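Local coordinates for protein PT26-6P (Thermococcus sp., PDB 2WB7) that is of unknown function but is encoded by a mobile extrachromosomal element of a euryarchaeon and combines immunoglobulin-like domains with a helical domain, at residues M234-L243 with S273-T281. Sequence-based numbering, arbitrary orientation.
Sequences MLGSLPIKFL and SPVHVLNST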
loop_
_atom_site.group_PDB
_atom_site.type_symbol
_atom_site.label_atom_id
_atom_site.label_comp_id
_atom_site.label_asym_id
_atom_site.label_seq_id
_atom_site.Cartn_x
_atom_site.Cartn_y
_atom_site.Cartn_z
HETATM N N MSE A 234 -7.413 9.199 -5.944
HETATM C CA MSE A 234 -6.881 10.106 -6.955
HETATM C C MSE A 234 -5.369 10.026 -7.177
HETATM O O MSE A 234 -4.634 9.514 -6.345
HETATM C CB MSE A 234 -7.281 11.560 -6.667
HETATM C CG MSE A 234 -7.537 12.338 -7.947
HETATM SE SE MSE A 234 -7.547 14.241 -7.744
HETATM C CE MSE A 234 -5.719 14.468 -7.146
ATOM N N LEU A 235 -4.938 10.542 -8.325
ATOM C CA LEU A 235 -3.529 10.714 -8.662
ATOM C C LEU A 235 -3.242 12.186 -8.921
ATOM O O LEU A 235 -4.086 12.895 -9.472
ATOM C CB LEU A 235 -3.205 9.962 -9.944
ATOM C CG LEU A 235 -3.411 8.462 -9.822
ATOM C CD1 LEU A 235 -3.492 7.790 -11.202
ATOM C CD2 LEU A 235 -2.267 7.898 -8.983
ATOM N N GLY A 236 -2.046 12.632 -8.551
ATOM C CA GLY A 236 -1.584 13.953 -8.924
ATOM C C GLY A 236 -2.360 15.104 -8.306
ATOM O O GLY A 236 -2.732 15.073 -7.142
ATOM N N SER A 237 -2.592 16.142 -9.095
ATOM C CA SER A 237 -3.148 17.366 -8.571
ATOM C C SER A 237 -4.110 17.937 -9.576
ATOM O O SER A 237 -3.898 17.805 -10.778
ATOM C CB SER A 237 -2.028 18.372 -8.348
ATOM O OG SER A 237 -2.525 19.636 -7.980
ATOM N N LEU A 238 -5.177 18.559 -9.101
ATOM C CA LEU A 238 -6.006 19.333 -9.999
ATOM C C LEU A 238 -5.135 20.422 -10.642
ATOM O O LEU A 238 -4.118 20.824 -10.085
ATOM C CB LEU A 238 -7.169 19.952 -9.223
ATOM C CG LEU A 238 -8.346 19.020 -8.929
ATOM C CD1 LEU A 238 -9.282 19.670 -7.929
ATOM C CD2 LEU A 238 -9.087 18.606 -10.219
ATOM N N PRO A 239 -5.528 20.905 -11.818
ATOM C CA PRO A 239 -4.820 22.015 -12.432
ATOM C C PRO A 239 -4.716 23.236 -11.514
ATOM O O PRO A 239 -5.573 23.452 -10.676
ATOM C CB PRO A 239 -5.688 22.331 -13.656
ATOM C CG PRO A 239 -6.270 20.995 -14.035
ATOM C CD PRO A 239 -6.554 20.335 -12.707
ATOM N N ILE A 240 -3.675 24.044 -11.690
ATOM C CA ILE A 240 -3.415 25.158 -10.774
ATOM C C ILE A 240 -4.546 26.178 -10.666
ATOM O O ILE A 240 -4.603 26.938 -9.696
ATOM C CB ILE A 240 -2.091 25.906 -11.106
ATOM C CG1 ILE A 240 -2.189 26.567 -12.480
ATOM C CG2 ILE A 240 -0.918 24.958 -11.007
ATOM C CD1 ILE A 240 -0.961 27.335 -12.893
ATOM N N LYS A 241 -5.438 26.232 -11.649
ATOM C CA LYS A 241 -6.524 27.207 -11.551
ATOM C C LYS A 241 -7.337 27.010 -10.273
ATOM O O LYS A 241 -7.967 27.943 -9.793
ATOM C CB LYS A 241 -7.441 27.202 -12.777
ATOM C CG LYS A 241 -8.352 26.013 -12.878
ATOM C CD LYS A 241 -9.752 26.441 -13.242
ATOM C CE LYS A 241 -10.755 25.754 -12.342
ATOM N NZ LYS A 241 -11.990 26.561 -12.202
ATOM N N PHE A 242 -7.293 25.808 -9.706
ATOM C CA PHE A 242 -8.159 25.479 -8.580
ATOM C C PHE A 242 -7.656 26.061 -7.277
ATOM O O PHE A 242 -8.238 25.830 -6.236
ATOM C CB PHE A 242 -8.364 23.969 -8.461
ATOM C CG PHE A 242 -9.295 23.408 -9.492
ATOM C CD1 PHE A 242 -8.802 22.837 -10.654
ATOM C CD2 PHE A 242 -10.668 23.461 -9.308
ATOM C CE1 PHE A 242 -9.654 22.317 -11.609
ATOM C CE2 PHE A 242 -11.539 22.945 -10.275
ATOM C CZ PHE A 242 -11.026 22.369 -11.425
ATOM N N LEU A 243 -6.583 26.836 -7.350
ATOM C CA LEU A 243 -6.049 27.522 -6.184
ATOM C C LEU A 243 -6.928 28.703 -5.781
ATOM O O LEU A 243 -7.051 29.001 -4.599
ATOM C CB LEU A 243 -4.627 28.014 -6.454
ATOM C CG LEU A 243 -3.470 27.064 -6.161
ATOM C CD1 LEU A 243 -2.145 27.733 -6.500
ATOM C CD2 LEU A 243 -3.509 26.610 -4.701
ATOM N N SER A 273 -5.857 17.536 0.331
ATOM C CA SER A 273 -6.405 18.540 -0.576
ATOM C C SER A 273 -6.141 18.082 -1.980
ATOM O O SER A 273 -5.154 17.391 -2.226
ATOM C CB SER A 273 -5.700 19.876 -0.400
ATOM O OG SER A 273 -5.458 20.139 0.960
ATOM N N PRO A 274 -7.006 18.465 -2.924
ATOM C CA PRO A 274 -6.820 17.997 -4.314
ATOM C C PRO A 274 -5.857 18.849 -5.191
ATOM O O PRO A 274 -5.633 18.523 -6.366
ATOM C CB PRO A 274 -8.250 18.030 -4.888
ATOM C CG PRO A 274 -9.136 18.715 -3.798
ATOM C CD PRO A 274 -8.231 19.263 -2.754
ATOM N N VAL A 275 -5.313 19.929 -4.626
ATOM C CA VAL A 275 -4.424 20.828 -5.363
ATOM C C VAL A 275 -3.097 20.974 -4.649
ATOM O O VAL A 275 -3.061 21.225 -3.441
ATOM C CB VAL A 275 -4.999 22.227 -5.450
ATOM C CG1 VAL A 275 -4.465 22.904 -6.652
ATOM C CG2 VAL A 275 -6.471 22.158 -5.542
ATOM N N HIS A 276 -2.006 20.837 -5.402
ATOM C CA HIS A 276 -0.654 20.894 -4.846
ATOM C C HIS A 276 0.223 21.704 -5.771
ATOM O O HIS A 276 0.599 21.240 -6.838
ATOM C CB HIS A 276 -0.094 19.479 -4.706
ATOM C CG HIS A 276 -0.971 18.571 -3.898
ATOM N ND1 HIS A 276 -0.877 18.474 -2.525
ATOM C CD2 HIS A 276 -1.972 17.734 -4.264
ATOM C CE1 HIS A 276 -1.771 17.605 -2.084
ATOM N NE2 HIS A 276 -2.447 17.142 -3.119
ATOM N N VAL A 277 0.528 22.932 -5.371
ATOM C CA VAL A 277 1.291 23.841 -6.220
ATOM C C VAL A 277 2.438 24.405 -5.420
ATOM O O VAL A 277 2.311 24.583 -4.213
ATOM C CB VAL A 277 0.426 25.023 -6.709
ATOM C CG1 VAL A 277 1.155 25.781 -7.792
ATOM C CG2 VAL A 277 -0.927 24.535 -7.212
ATOM N N LEU A 278 3.554 24.694 -6.083
ATOM C CA LEU A 278 4.689 25.326 -5.403
ATOM C C LEU A 278 4.260 26.640 -4.753
ATOM O O LEU A 278 3.399 27.353 -5.272
ATOM C CB LEU A 278 5.863 25.568 -6.358
ATOM C CG LEU A 278 6.674 24.348 -6.809
ATOM C CD1 LEU A 278 7.811 24.740 -7.739
ATOM C CD2 LEU A 278 7.205 23.548 -5.609
ATOM N N ASN A 279 4.877 26.948 -3.619
ATOM C CA ASN A 279 4.523 28.108 -2.803
ATOM C C ASN A 279 3.114 28.118 -2.276
ATOM O O ASN A 279 2.683 29.128 -1.728
ATOM C CB ASN A 279 4.839 29.442 -3.483
ATOM C CG ASN A 279 6.280 29.835 -3.296
ATOM O OD1 ASN A 279 6.940 29.403 -2.336
ATOM N ND2 ASN A 279 6.802 30.619 -4.224
ATOM N N SER A 280 2.403 27.009 -2.412
ATOM C CA SER A 280 1.093 26.921 -1.802
ATOM C C SER A 280 1.038 25.864 -0.682
ATOM O O SER A 280 2.010 25.146 -0.440
ATOM C CB SER A 280 0.055 26.659 -2.872
ATOM O OG SER A 280 -1.069 27.489 -2.648
ATOM N N THR A 281 -0.087 25.795 0.016
ATOM C CA THR A 281 -0.247 24.898 1.154
ATOM C C THR A 281 -1.287 23.832 0.857
ATOM O O THR A 281 -2.306 24.129 0.249
ATOM C CB THR A 281 -0.749 25.660 2.393
ATOM O OG1 THR A 281 0.246 26.591 2.827
ATOM C CG2 THR A 281 -1.051 24.698 3.525
#
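Leu243 lays its isobutyl end over Val277, CD1 of the leucine lying 3.5 Å from CG2 of the valine, with the two side chains crossing at a slant. Ile240 reaches the same valine through its CG2 branch, roughly at a right angle, so Val277 meets two residues of the 3-10 segment that begins at Ile240, from clearly different directions. Val275 works the next position: its CG2, set anti to the carbonyl carbon, meets CB of Phe242 at 3.9 Å. Further back, CD1 of Leu238 touches CB of Pro274 at 3.6 Å, and the same methyl covers one face of the Phe242 ring near its rim.

Polar bonds fix this register. Leu238 N donates to Pro274 O over 2.8 Å, almost linear at hydrogen (172°). Ser237 OG, turned anti to its own backbone nitrogen (chi1 173°), accepts from His276 N at 2.9 Å and donates to Leu238 O, which it meets in the carbonyl plane on a lone pair. One buried hydroxyl thus serves as acceptor across the contact and donor within its own segment; an alanine here would probably leave both His276 N and Leu238 O without these mates. The His276 ring is held from outside, ND1 bonding to Tyr344.

The loop 234-243 packs against the loop linking strands 266-272 and 281-290 in the second immunoglobulin-like domain, while Pro239 rests on Met486 and Tyr490 of helix 471-499. Two directional bonds beside a row of aliphatic contacts imply a seam whose alignment is set by one backbone bond and one serine hydroxyl, its remaining area largely hydrophobic.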